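Long-range contacts in prolyl 4-hydroxylase (Phytophthora capsici LT1534, PDB 6IUQ), which probably hydroxylates proline residues at C4 as an iron(II)- and 2-oxoglutarate-dependent oxygenase built on a double-stranded beta-helix core: residues A[41-46]-A[203-208]; A[151-156]-A[215-220]; A[155-160]-A[277-282]; A[173-178]-A[198-203]. All coordinates share one frame; numbering follows the deposited sequence.

Contact 1: residues A[41-46]-A[203-208]; sequences DDCFGH and DRVVLF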
loop_
_atom_site.group_PDB
_atom_site.type_symbol
_atom_site.label_atom_id
_atom_site.label_comp_id
_atom_site.label_asym_id
_atom_site.label_seq_id
_atom_site.Cartn_x
_atom_site.Cartn_y
_atom_site.Cartn_z
ATOM N N ASP A 41 -11.146 6.762 8.174
ATOM C CA ASP A 41 -11.163 6.495 9.600
ATOM C C ASP A 41 -12.460 5.818 10.001
ATOM O O ASP A 41 -13.501 6.047 9.380
ATOM C CB ASP A 41 -10.974 7.786 10.392
ATOM C CG ASP A 41 -9.531 8.278 10.364
ATOM O OD1 ASP A 41 -8.616 7.481 10.668
ATOM O OD2 ASP A 41 -9.315 9.456 10.027
ATOM N N ASP A 42 -12.363 4.968 11.024
ATOM C CA ASP A 42 -13.484 4.242 11.609
ATOM C C ASP A 42 -14.335 3.535 10.549
ATOM O O ASP A 42 -15.560 3.625 10.528
ATOM C CB ASP A 42 -14.322 5.200 12.471
ATOM C CG ASP A 42 -13.496 5.834 13.575
ATOM O OD1 ASP A 42 -13.003 5.091 14.460
ATOM O OD2 ASP A 42 -13.317 7.073 13.560
ATOM N N CYS A 43 -13.659 2.805 9.677
ATOM C CA CYS A 43 -14.293 2.249 8.495
ATOM C C CYS A 43 -15.238 1.080 8.840
ATOM O O CYS A 43 -16.404 1.113 8.477
ATOM C CB CYS A 43 -13.199 1.827 7.504
ATOM S SG CYS A 43 -13.790 1.162 5.947
ATOM N N PHE A 44 -14.756 0.069 9.560
ATOM C CA PHE A 44 -15.585 -1.094 9.877
ATOM C C PHE A 44 -16.449 -0.870 11.115
ATOM O O PHE A 44 -17.480 -1.528 11.291
ATOM C CB PHE A 44 -14.721 -2.348 10.086
ATOM C CG PHE A 44 -14.096 -2.872 8.825
ATOM C CD1 PHE A 44 -12.964 -2.273 8.295
ATOM C CD2 PHE A 44 -14.650 -3.964 8.162
ATOM C CE1 PHE A 44 -12.382 -2.755 7.104
ATOM C CE2 PHE A 44 -14.079 -4.463 6.970
ATOM C CZ PHE A 44 -12.945 -3.855 6.443
ATOM N N GLY A 45 -16.030 0.059 11.968
ATOM C CA GLY A 45 -16.658 0.233 13.263
ATOM C C GLY A 45 -15.830 -0.508 14.295
ATOM O O GLY A 45 -15.151 -1.493 13.983
ATOM N N HIS A 46 -15.886 -0.044 15.531
ATOM C CA HIS A 46 -14.962 -0.509 16.547
ATOM C C HIS A 46 -15.154 -1.968 16.937
ATOM O O HIS A 46 -14.177 -2.695 17.147
ATOM C CB HIS A 46 -15.067 0.371 17.797
ATOM C CG HIS A 46 -14.050 0.036 18.838
ATOM N ND1 HIS A 46 -14.303 -0.845 19.865
ATOM C CD2 HIS A 46 -12.758 0.415 18.972
ATOM C CE1 HIS A 46 -13.218 -0.972 20.608
ATOM N NE2 HIS A 46 -12.265 -0.219 20.087
ATOM N N ASP A 203 -8.845 0.582 13.128
ATOM C CA ASP A 203 -10.013 0.716 12.266
ATOM C C ASP A 203 -9.831 1.823 11.217
ATOM O O ASP A 203 -10.800 2.366 10.679
ATOM C CB ASP A 203 -11.272 0.959 13.104
ATOM C CG ASP A 203 -12.534 0.666 12.336
ATOM O OD1 ASP A 203 -12.441 -0.115 11.358
ATOM O OD2 ASP A 203 -13.610 1.219 12.686
ATOM N N ARG A 204 -8.580 2.140 10.913
ATOM C CA ARG A 204 -8.270 3.028 9.805
ATOM C C ARG A 204 -7.938 2.230 8.550
ATOM O O ARG A 204 -7.156 1.284 8.595
ATOM C CB ARG A 204 -7.106 3.950 10.165
ATOM C CG ARG A 204 -6.540 4.704 8.979
ATOM C CD ARG A 204 -5.496 5.694 9.449
ATOM N NE ARG A 204 -6.094 6.922 9.964
ATOM C CZ ARG A 204 -5.408 7.910 10.530
ATOM N NH1 ARG A 204 -4.083 7.815 10.691
ATOM N NH2 ARG A 204 -6.049 8.998 10.940
ATOM N N VAL A 205 -8.532 2.631 7.435
ATOM C CA VAL A 205 -8.287 2.009 6.143
ATOM C C VAL A 205 -7.513 2.967 5.226
ATOM O O VAL A 205 -7.890 4.137 5.084
ATOM C CB VAL A 205 -9.626 1.580 5.450
ATOM C CG1 VAL A 205 -9.410 1.280 3.988
ATOM C CG2 VAL A 205 -10.222 0.380 6.140
ATOM N N VAL A 206 -6.424 2.486 4.627
ATOM C CA VAL A 206 -5.737 3.243 3.579
ATOM C C VAL A 206 -5.872 2.485 2.261
ATOM O O VAL A 206 -5.643 1.279 2.211
ATOM C CB VAL A 206 -4.248 3.468 3.888
ATOM C CG1 VAL A 206 -3.623 4.403 2.835
ATOM C CG2 VAL A 206 -4.058 4.048 5.275
ATOM N N LEU A 207 -6.299 3.183 1.216
ATOM C CA LEU A 207 -6.314 2.638 -0.129
ATOM C C LEU A 207 -5.307 3.435 -0.889
ATOM O O LEU A 207 -5.275 4.666 -0.739
ATOM C CB LEU A 207 -7.671 2.767 -0.814
ATOM C CG LEU A 207 -8.916 2.261 -0.090
ATOM C CD1 LEU A 207 -10.128 2.498 -0.945
ATOM C CD2 LEU A 207 -8.786 0.790 0.266
ATOM N N PHE A 208 -4.480 2.755 -1.684
ATOM C CA PHE A 208 -3.632 3.466 -2.615
ATOM C C PHE A 208 -3.323 2.656 -3.888
ATOM O O PHE A 208 -3.646 1.479 -3.988
ATOM C CB PHE A 208 -2.356 3.949 -1.895
ATOM C CG PHE A 208 -1.478 2.869 -1.298
ATOM C CD1 PHE A 208 -0.589 2.148 -2.093
ATOM C CD2 PHE A 208 -1.423 2.683 0.074
ATOM C CE1 PHE A 208 0.273 1.190 -1.530
ATOM C CE2 PHE A 208 -0.564 1.731 0.637
ATOM C CZ PHE A 208 0.301 0.990 -0.176
HETATM O O HOH W 1 -13.942 2.628 14.926
#
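The carboxylate of Asp203 is gripped by successive backbone amides of the 41-46 loop. Asp203 OD1 takes Phe44 N at 2.9 Å and Asp203 OD2 takes Gly45 N at 2.8 Å, each through its syn lone pair, the second bond the more bent (N-H...O 132°). CG lies anti to the backbone N (chi1 -162°), which carries the carboxylate to the loop while Asp203 O receives Cys43 N at 3.1 Å, nearly straight at 165°. Three bonds thus fix the loop where it leaves strand 37-40, an edge strand of the larger sheet of the double-stranded beta-helix core, and reaches Gly45, the N-cap of helix 46-61; the amides probably help stabilise the buried negative charge. A water donates to both Asp203 OD2 and Asp42 OD1, bridging two acids whose oxygens are 4.3 Å apart. Arg204, bent at chi3, lies alongside Asp41 and holds Asp41 OD1 side-on in a salt bridge with two nitrogens, NE at 2.7 Å and NH2 at 3.0 Å; its NH1 is bonded to Ala199 O. On the apolar side of the loop, Val205 CG2 touches Cys43 CB at 3.6 Å and the edge of the Phe44 ring, which meets Trp48 edge-to-face.

Contact 2: residues A[151-156]-A[215-220]; sequences GCFPCH and HRVLPS. With FE2 (Fe (II) ion), chain C.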
loop_
_atom_site.group_PDB
_atom_site.type_symbol
_atom_site.label_atom_id
_atom_site.label_comp_id
_atom_site.label_asym_id
_atom_site.label_seq_id
_atom_site.Cartn_x
_atom_site.Cartn_y
_atom_site.Cartn_z
ATOM N N GLY A 151 13.940 -3.114 12.043
ATOM C CA GLY A 151 13.873 -4.025 10.903
ATOM C C GLY A 151 14.197 -3.400 9.547
ATOM O O GLY A 151 14.776 -2.309 9.478
ATOM N N CYS A 152 13.827 -4.086 8.463
ATOM C CA CYS A 152 14.103 -3.602 7.100
ATOM C C CYS A 152 12.823 -3.280 6.305
ATOM O O CYS A 152 12.012 -4.163 6.047
ATOM C CB CYS A 152 14.942 -4.630 6.324
ATOM S SG CYS A 152 15.380 -4.131 4.621
ATOM N N PHE A 153 12.665 -2.018 5.910
ATOM C CA PHE A 153 11.489 -1.579 5.158
ATOM C C PHE A 153 11.886 -0.686 3.985
ATOM O O PHE A 153 11.869 0.538 4.083
ATOM C CB PHE A 153 10.513 -0.822 6.062
ATOM C CG PHE A 153 10.313 -1.453 7.409
ATOM C CD1 PHE A 153 9.388 -2.469 7.583
ATOM C CD2 PHE A 153 11.040 -1.012 8.510
ATOM C CE1 PHE A 153 9.194 -3.047 8.835
ATOM C CE2 PHE A 153 10.851 -1.580 9.762
ATOM C CZ PHE A 153 9.927 -2.599 9.924
ATOM N N PRO A 154 12.245 -1.292 2.860
ATOM C CA PRO A 154 12.699 -0.410 1.784
ATOM C C PRO A 154 11.567 0.397 1.154
ATOM O O PRO A 154 10.382 0.041 1.292
ATOM C CB PRO A 154 13.334 -1.379 0.778
ATOM C CG PRO A 154 12.828 -2.713 1.133
ATOM C CD PRO A 154 12.494 -2.710 2.585
ATOM N N CYS A 155 11.925 1.514 0.517
ATOM C CA CYS A 155 10.978 2.251 -0.325
ATOM C C CYS A 155 10.580 1.356 -1.466
ATOM O O CYS A 155 11.450 0.709 -2.051
ATOM C CB CYS A 155 11.593 3.532 -0.880
ATOM S SG CYS A 155 12.010 4.755 0.349
ATOM N N HIS A 156 9.289 1.293 -1.793
ATOM C CA HIS A 156 8.877 0.416 -2.877
ATOM C C HIS A 156 7.510 0.778 -3.420
ATOM O O HIS A 156 6.769 1.535 -2.794
ATOM C CB HIS A 156 8.835 -1.068 -2.402
ATOM C CG HIS A 156 7.878 -1.320 -1.262
ATOM N ND1 HIS A 156 7.977 -0.664 -0.062
ATOM C CD2 HIS A 156 6.768 -2.088 -1.172
ATOM C CE1 HIS A 156 7.026 -1.075 0.752
ATOM N NE2 HIS A 156 6.267 -1.933 0.095
ATOM N N HIS A 215 5.956 4.153 -1.451
ATOM C CA HIS A 215 5.745 4.209 0.004
ATOM C C HIS A 215 6.785 3.399 0.747
ATOM O O HIS A 215 7.569 2.674 0.149
ATOM C CB HIS A 215 4.344 3.712 0.392
ATOM C CG HIS A 215 4.084 2.282 0.028
ATOM N ND1 HIS A 215 3.823 1.879 -1.263
ATOM C CD2 HIS A 215 4.061 1.160 0.786
ATOM C CE1 HIS A 215 3.628 0.573 -1.284
ATOM N NE2 HIS A 215 3.783 0.105 -0.053
ATOM N N ARG A 216 6.797 3.566 2.061
ATOM C CA ARG A 216 7.577 2.730 2.951
ATOM C C ARG A 216 6.863 2.721 4.282
ATOM O O ARG A 216 6.006 3.578 4.564
ATOM C CB ARG A 216 9.017 3.251 3.111
ATOM C CG ARG A 216 9.116 4.590 3.872
ATOM C CD ARG A 216 10.550 5.106 3.952
ATOM N NE ARG A 216 10.614 6.509 4.406
ATOM C CZ ARG A 216 11.710 7.274 4.366
ATOM N NH1 ARG A 216 12.867 6.794 3.892
ATOM N NH2 ARG A 216 11.652 8.522 4.799
ATOM N N VAL A 217 7.230 1.754 5.111
ATOM C CA VAL A 217 6.736 1.679 6.470
ATOM C C VAL A 217 7.833 2.176 7.419
ATOM O O VAL A 217 8.989 1.791 7.286
ATOM C CB VAL A 217 6.302 0.233 6.798
ATOM C CG1 VAL A 217 5.933 0.091 8.246
ATOM C CG2 VAL A 217 5.116 -0.192 5.901
ATOM N N LEU A 218 7.480 3.052 8.359
ATOM C CA LEU A 218 8.450 3.542 9.346
ATOM C C LEU A 218 8.602 2.521 10.476
ATOM O O LEU A 218 7.711 1.692 10.689
ATOM C CB LEU A 218 8.033 4.915 9.894
ATOM C CG LEU A 218 7.850 5.959 8.783
ATOM C CD1 LEU A 218 7.592 7.334 9.337
ATOM C CD2 LEU A 218 9.082 5.982 7.883
ATOM N N PRO A 219 9.756 2.545 11.170
ATOM C CA PRO A 219 10.013 1.596 12.262
ATOM C C PRO A 219 8.970 1.691 13.352
ATOM O O PRO A 219 8.539 2.785 13.716
ATOM C CB PRO A 219 11.381 2.027 12.804
ATOM C CG PRO A 219 12.046 2.740 11.655
ATOM C CD PRO A 219 10.919 3.416 10.905
ATOM N N SER A 220 8.585 0.535 13.870
ATOM C CA SER A 220 7.641 0.446 14.955
ATOM C C SER A 220 8.374 0.139 16.258
ATOM O O SER A 220 9.308 -0.662 16.281
ATOM C CB SER A 220 6.595 -0.633 14.655
ATOM O OG SER A 220 5.442 -0.484 15.483
HETATM FE FE FE2 C . 3.978 -2.126 0.569
HETATM O O HOH W 2 8.643 -0.240 3.523
#
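His156 leaves the backbone with CG between N and the carbonyl carbon, the crowded position (chi1 60°), which swings its ring from CB toward the neighbouring strand. His156 ND1 donates to Pro154 O at 2.8 Å, a bent bond tilted from the ring plane that helps fix the ring's rotation. CE1 and CD2 flank the tip, each facing His215 NE2 as well as the metal. The tip itself, His156 NE2, binds Fe(II) at 2.4 Å. His215 has the same first torsion (62°) and brings its own NE2 to the ion at 2.3 Å; the two rings meet obliquely, their planes 53° apart. Behind them the backbones form an antiparallel hydrogen-bonded pair: His156 N reaches His215 O at 2.9 Å, and His215 N reaches His156 O at 3.1 Å. Further along, a water joins Pro154 O to Val217 N, and Phe153 CB lies 3.3 Å from Val217 O. Both ND1 atoms have backbone acceptors, His215 using Met213 O, so each ring probably carries its proton there and offers NE2 as the lone-pair donor. With Asp158 these histidines form the two-histidine, one-carboxylate facial triad of 2-oxoglutarate oxygenases, and the paired backbones probably help hold the two rings in place for the metal.

Contact 3: residues A[155-160]-A[277-282]; sequences CHYDNP and EEYYES. With FE2 (Fe (II) ion), chain C.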
loop_
_atom_site.group_PDB
_atom_site.type_symbol
_atom_site.label_atom_id
_atom_site.label_comp_id
_atom_site.label_asym_id
_atom_site.label_seq_id
_atom_site.Cartn_x
_atom_site.Cartn_y
_atom_site.Cartn_z
ATOM N N CYS A 155 11.925 1.514 0.517
ATOM C CA CYS A 155 10.978 2.251 -0.325
ATOM C C CYS A 155 10.580 1.356 -1.466
ATOM O O CYS A 155 11.450 0.709 -2.051
ATOM C CB CYS A 155 11.593 3.532 -0.880
ATOM S SG CYS A 155 12.010 4.755 0.349
ATOM N N HIS A 156 9.289 1.293 -1.793
ATOM C CA HIS A 156 8.877 0.416 -2.877
ATOM C C HIS A 156 7.510 0.778 -3.420
ATOM O O HIS A 156 6.769 1.535 -2.794
ATOM C CB HIS A 156 8.835 -1.068 -2.402
ATOM C CG HIS A 156 7.878 -1.320 -1.262
ATOM N ND1 HIS A 156 7.977 -0.664 -0.062
ATOM C CD2 HIS A 156 6.768 -2.088 -1.172
ATOM C CE1 HIS A 156 7.026 -1.075 0.752
ATOM N NE2 HIS A 156 6.267 -1.933 0.095
ATOM N N TYR A 157 7.179 0.192 -4.568
ATOM C CA TYR A 157 5.807 0.139 -5.084
ATOM C C TYR A 157 5.268 -1.278 -4.845
ATOM O O TYR A 157 6.009 -2.243 -4.995
ATOM C CB TYR A 157 5.780 0.501 -6.575
ATOM C CG TYR A 157 6.181 1.936 -6.888
ATOM C CD1 TYR A 157 7.519 2.325 -6.919
ATOM C CD2 TYR A 157 5.215 2.895 -7.166
ATOM C CE1 TYR A 157 7.876 3.644 -7.217
ATOM C CE2 TYR A 157 5.564 4.203 -7.463
ATOM C CZ TYR A 157 6.889 4.575 -7.474
ATOM O OH TYR A 157 7.224 5.875 -7.768
ATOM N N ASP A 158 3.999 -1.400 -4.453
ATOM C CA ASP A 158 3.376 -2.712 -4.228
ATOM C C ASP A 158 3.328 -3.561 -5.495
ATOM O O ASP A 158 3.388 -4.788 -5.429
ATOM C CB ASP A 158 1.976 -2.544 -3.642
ATOM C CG ASP A 158 2.038 -2.422 -2.187
ATOM O OD1 ASP A 158 3.170 -2.457 -1.685
ATOM O OD2 ASP A 158 1.011 -2.342 -1.517
ATOM N N ASN A 159 3.233 -2.893 -6.643
ATOM C CA ASN A 159 3.446 -3.501 -7.945
ATOM C C ASN A 159 4.659 -2.829 -8.574
ATOM O O ASN A 159 4.539 -1.742 -9.130
ATOM C CB ASN A 159 2.196 -3.345 -8.826
ATOM C CG ASN A 159 2.278 -4.106 -10.144
ATOM O OD1 ASN A 159 3.365 -4.418 -10.648
ATOM N ND2 ASN A 159 1.110 -4.375 -10.733
ATOM N N PRO A 160 5.832 -3.475 -8.478
ATOM C CA PRO A 160 7.093 -2.945 -9.041
ATOM C C PRO A 160 7.246 -3.155 -10.548
ATOM O O PRO A 160 8.146 -2.609 -11.167
ATOM C CB PRO A 160 8.180 -3.720 -8.285
ATOM C CG PRO A 160 7.499 -4.969 -7.767
ATOM C CD PRO A 160 6.026 -4.696 -7.667
ATOM N N GLU A 277 17.737 9.816 -1.577
ATOM C CA GLU A 277 17.998 10.030 -0.160
ATOM C C GLU A 277 17.087 9.144 0.685
ATOM O O GLU A 277 17.545 8.483 1.628
ATOM C CB GLU A 277 17.810 11.502 0.221
ATOM C CG GLU A 277 18.716 12.482 -0.523
ATOM C CD GLU A 277 18.340 12.638 -2.002
ATOM O OE1 GLU A 277 17.198 12.286 -2.392
ATOM O OE2 GLU A 277 19.202 13.090 -2.785
ATOM N N GLU A 278 15.799 9.123 0.336
ATOM C CA GLU A 278 14.826 8.295 1.049
ATOM C C GLU A 278 15.103 6.790 0.911
ATOM O O GLU A 278 15.081 6.056 1.904
ATOM C CB GLU A 278 13.405 8.600 0.573
ATOM C CG GLU A 278 12.841 9.909 1.087
ATOM C CD GLU A 278 13.295 11.136 0.303
ATOM O OE1 GLU A 278 13.792 11.005 -0.833
ATOM O OE2 GLU A 278 13.147 12.256 0.835
ATOM N N TYR A 279 15.348 6.323 -0.306
ATOM C CA TYR A 279 15.754 4.936 -0.519
ATOM C C TYR A 279 17.015 4.581 0.283
ATOM O O TYR A 279 17.071 3.546 0.954
ATOM C CB TYR A 279 16.020 4.677 -1.994
ATOM C CG TYR A 279 14.829 4.323 -2.865
ATOM C CD1 TYR A 279 13.984 5.305 -3.357
ATOM C CD2 TYR A 279 14.601 3.012 -3.261
ATOM C CE1 TYR A 279 12.904 4.983 -4.204
ATOM C CE2 TYR A 279 13.539 2.678 -4.106
ATOM C CZ TYR A 279 12.694 3.674 -4.571
ATOM O OH TYR A 279 11.644 3.357 -5.401
ATOM N N TYR A 280 18.026 5.440 0.214
ATOM C CA TYR A 280 19.277 5.184 0.923
ATOM C C TYR A 280 19.070 5.162 2.441
ATOM O O TYR A 280 19.560 4.255 3.131
ATOM C CB TYR A 280 20.339 6.225 0.537
ATOM C CG TYR A 280 21.715 5.952 1.124
ATOM C CD1 TYR A 280 22.600 5.088 0.495
ATOM C CD2 TYR A 280 22.128 6.567 2.310
ATOM C CE1 TYR A 280 23.864 4.836 1.020
ATOM C CE2 TYR A 280 23.389 6.325 2.844
ATOM C CZ TYR A 280 24.248 5.453 2.192
ATOM O OH TYR A 280 25.483 5.192 2.719
ATOM N N GLU A 281 18.336 6.125 2.980
ATOM C CA GLU A 281 18.093 6.114 4.423
ATOM C C GLU A 281 17.366 4.852 4.874
ATOM O O GLU A 281 17.710 4.278 5.910
ATOM C CB GLU A 281 17.311 7.341 4.865
ATOM C CG GLU A 281 17.725 7.830 6.254
ATOM C CD GLU A 281 19.247 8.088 6.376
ATOM O OE1 GLU A 281 19.864 8.573 5.399
ATOM O OE2 GLU A 281 19.819 7.812 7.453
ATOM N N SER A 282 16.393 4.391 4.090
ATOM C CA SER A 282 15.715 3.143 4.441
ATOM C C SER A 282 16.722 2.009 4.463
ATOM O O SER A 282 16.679 1.172 5.346
ATOM C CB SER A 282 14.577 2.822 3.469
ATOM O OG SER A 282 13.425 3.588 3.769
HETATM FE FE FE2 C . 3.978 -2.126 0.569
HETATM O O HOH W 3 14.557 1.664 -0.061
#
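The segment 155-160 carries the HxD part of the iron site, His156 and Asp158, and this contact backs it with the helix 276-287. Asp158 OD1 completes the protein ligands of the Fe(II) at 2.4 Å, while OD2 is held by Thr169 and Trp230, second-shell donors that would fix the rotation of the carboxylate and draw off some of its charge. Just before the HxD residues, Cys155 makes most of the contact. Its CB stands 3.6 Å from the centroid of the Tyr279 ring, exactly on the ring normal, a CH-pi contact with all six ring carbons almost equally distant. The SG, anti to the carbonyl carbon (chi1 -65°), also lies over that face, a Cys sulfur-aromatic contact measuring 4.5 Å from Cys155 SG to the Tyr279 ring centroid, 22° off the normal. Cys155 SG also comes within 3.7 Å of Glu278 O and 3.9 Å of Ser282 OG. No direct hydrogen bond joins the segments; a water accepts from Cys155 N at 2.7 Å and gives a weak bond to Tyr279 O. Tyr157 crosses Tyr279 at about a right angle, with their hydroxyls bonded to Gln267 and Ser271 respectively. The Tyr279 side chain also touches Leu214, Arg272 and His302, so it joins strand 214-217 of the smaller sheet to helices 271-274 and 296-311.

Contact 4: residues A[173-178]-A[198-203]; sequences YLNEGW and VAPKMD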
loop_
_atom_site.group_PDB
_atom_site.type_symbol
_atom_site.label_atom_id
_atom_site.label_comp_id
_atom_site.label_asym_id
_atom_site.label_seq_id
_atom_site.Cartn_x
_atom_site.Cartn_y
_atom_site.Cartn_z
ATOM N N TYR A 173 -5.698 -1.080 9.488
ATOM C CA TYR A 173 -4.858 -0.974 10.671
ATOM C C TYR A 173 -5.657 -1.275 11.943
ATOM O O TYR A 173 -6.840 -0.938 12.056
ATOM C CB TYR A 173 -4.203 0.414 10.739
ATOM C CG TYR A 173 -3.176 0.588 9.639
ATOM C CD1 TYR A 173 -2.043 -0.218 9.602
ATOM C CD2 TYR A 173 -3.362 1.514 8.618
ATOM C CE1 TYR A 173 -1.110 -0.093 8.602
ATOM C CE2 TYR A 173 -2.437 1.646 7.605
ATOM C CZ TYR A 173 -1.307 0.841 7.608
ATOM O OH TYR A 173 -0.370 0.941 6.618
ATOM N N LEU A 174 -4.991 -1.917 12.895
ATOM C CA LEU A 174 -5.668 -2.522 14.023
ATOM C C LEU A 174 -4.873 -2.372 15.317
ATOM O O LEU A 174 -4.716 -3.328 16.068
ATOM C CB LEU A 174 -5.934 -4.000 13.732
ATOM C CG LEU A 174 -6.944 -4.312 12.622
ATOM C CD1 LEU A 174 -6.965 -5.777 12.262
ATOM C CD2 LEU A 174 -8.333 -3.895 13.040
ATOM N N ASN A 175 -4.375 -1.165 15.570
ATOM C CA ASN A 175 -3.610 -0.890 16.782
ATOM C C ASN A 175 -4.346 0.113 17.674
ATOM O O ASN A 175 -4.387 1.313 17.374
ATOM C CB ASN A 175 -2.213 -0.381 16.406
ATOM C CG ASN A 175 -1.577 -1.213 15.288
ATOM O OD1 ASN A 175 -1.210 -2.386 15.486
ATOM N ND2 ASN A 175 -1.474 -0.619 14.098
ATOM N N GLU A 176 -4.949 -0.367 18.760
ATOM C CA GLU A 176 -5.792 0.513 19.575
ATOM C C GLU A 176 -4.982 1.401 20.507
ATOM O O GLU A 176 -4.014 0.965 21.125
ATOM C CB GLU A 176 -6.814 -0.286 20.382
ATOM C CG GLU A 176 -8.235 0.207 20.108
ATOM C CD GLU A 176 -9.235 -0.207 21.156
ATOM O OE1 GLU A 176 -9.354 -1.425 21.418
ATOM O OE2 GLU A 176 -9.919 0.689 21.704
ATOM N N GLY A 177 -5.383 2.663 20.585
ATOM C CA GLY A 177 -4.677 3.621 21.407
ATOM C C GLY A 177 -3.257 3.832 20.924
ATOM O O GLY A 177 -2.357 4.062 21.740
ATOM N N TRP A 178 -3.048 3.731 19.608
ATOM C CA TRP A 178 -1.769 4.096 19.006
ATOM C C TRP A 178 -1.447 5.516 19.454
ATOM O O TRP A 178 -2.343 6.352 19.540
ATOM C CB TRP A 178 -1.812 4.002 17.465
ATOM C CG TRP A 178 -0.507 4.406 16.809
ATOM C CD1 TRP A 178 0.535 3.584 16.464
ATOM C CD2 TRP A 178 -0.095 5.735 16.470
ATOM N NE1 TRP A 178 1.556 4.321 15.907
ATOM C CE2 TRP A 178 1.200 5.644 15.909
ATOM C CE3 TRP A 178 -0.699 6.990 16.572
ATOM C CZ2 TRP A 178 1.900 6.760 15.454
ATOM C CZ3 TRP A 178 0.015 8.115 16.122
ATOM C CH2 TRP A 178 1.294 7.984 15.566
ATOM N N VAL A 198 0.984 8.543 7.640
ATOM C CA VAL A 198 -0.314 8.065 8.078
ATOM C C VAL A 198 -0.157 7.103 9.260
ATOM O O VAL A 198 0.413 6.020 9.119
ATOM C CB VAL A 198 -1.057 7.353 6.909
ATOM C CG1 VAL A 198 -2.470 6.954 7.328
ATOM C CG2 VAL A 198 -1.089 8.269 5.683
ATOM N N ALA A 199 -0.640 7.507 10.428
ATOM C CA ALA A 199 -0.535 6.674 11.620
ATOM C C ALA A 199 -1.392 5.425 11.461
ATOM O O ALA A 199 -2.476 5.490 10.893
ATOM C CB ALA A 199 -0.956 7.471 12.866
ATOM N N PRO A 200 -0.921 4.282 11.961
ATOM C CA PRO A 200 -1.701 3.049 11.818
ATOM C C PRO A 200 -2.783 2.894 12.904
ATOM O O PRO A 200 -2.768 1.942 13.680
ATOM C CB PRO A 200 -0.635 1.962 11.943
ATOM C CG PRO A 200 0.316 2.549 12.947
ATOM C CD PRO A 200 0.354 4.041 12.656
ATOM N N LYS A 201 -3.721 3.830 12.951
ATOM C CA LYS A 201 -4.761 3.789 13.968
ATOM C C LYS A 201 -5.765 2.671 13.750
ATOM O O LYS A 201 -6.046 2.279 12.614
ATOM C CB LYS A 201 -5.485 5.128 14.022
ATOM C CG LYS A 201 -4.543 6.227 14.419
ATOM C CD LYS A 201 -5.232 7.542 14.645
ATOM C CE LYS A 201 -4.272 8.470 15.409
ATOM N NZ LYS A 201 -4.502 9.898 15.091
HETATM N N MSE A 202 -6.268 2.154 14.868
HETATM C CA MSE A 202 -7.309 1.151 14.919
HETATM C C MSE A 202 -8.465 1.522 13.989
HETATM O O MSE A 202 -8.975 2.644 14.042
HETATM C CB MSE A 202 -7.812 1.003 16.367
HETATM C CG MSE A 202 -8.984 0.039 16.594
HETATM SE SE MSE A 202 -8.587 -1.795 16.095
HETATM C CE MSE A 202 -9.563 -2.803 17.460
ATOM N N ASP A 203 -8.845 0.582 13.128
ATOM C CA ASP A 203 -10.013 0.716 12.266
ATOM C C ASP A 203 -9.831 1.823 11.217
ATOM O O ASP A 203 -10.800 2.366 10.679
ATOM C CB ASP A 203 -11.272 0.959 13.104
ATOM C CG ASP A 203 -12.534 0.666 12.336
ATOM O OD1 ASP A 203 -12.441 -0.115 11.358
ATOM O OD2 ASP A 203 -13.610 1.219 12.686
#
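Trp178 spreads one face of its indole over two consecutive residues of the opposing loop. Ala199 CB sits 3.6 Å from the centroid of the Trp178 six-membered ring, and Pro200 CD lies 3.7 Å from that of the five-membered ring, both CH-pi contacts close to the ring normals. CG anti to the backbone N (chi1 179°) turns the indole toward this loop, and its NE1 is bonded to Gly183 O. Pro200 is in turn shared with Tyr173: Pro200 CB comes over the phenol face, 3.5 Å from Tyr173 CD1, so the proline is held between two aromatic residues. Pro200 is the centre of an inverse gamma turn; its O accepts from Asn175 ND2 at 2.9 Å along a lone pair, nearly straight at 166° and in the amide plane. These loops follow strands 166-173 and 196-198, one from each sheet of the double-stranded beta-helix, and 173-178 makes a type II turn from Asn175 to Trp178. At the far end Asp203 N donates to Tyr173 O at 2.7 Å, from above the carbonyl plane. The selenomethionine Met202 lays SE 3.7 Å from Leu174 CD2, while its CG meets Glu176 CG; the Glu176 carboxylate reaches His46.

In the fold
Contacts 2 and 3 share Cys155 and His156 and together supply all three protein ligands of the iron; their centres are about 8 Å apart, and Arg216 of one reaches Ser282 of the other. Contacts 1 and 4, whose centres are about 9 Å apart, share Asp203: its backbone N serves contact 4 while its carboxylate serves contact 1. The centres of contacts 1 and 2 are about 21 Å apart, yet strand 204-209 connects the two pairs, since Phe208 CE1 comes 3.4 Å from His215 CE1 and 3.6 Å from Asp158 OD2. Contact 4 touches neither contact 2 nor contact 3, although the Tyr173 side chain is about 8 Å from the iron.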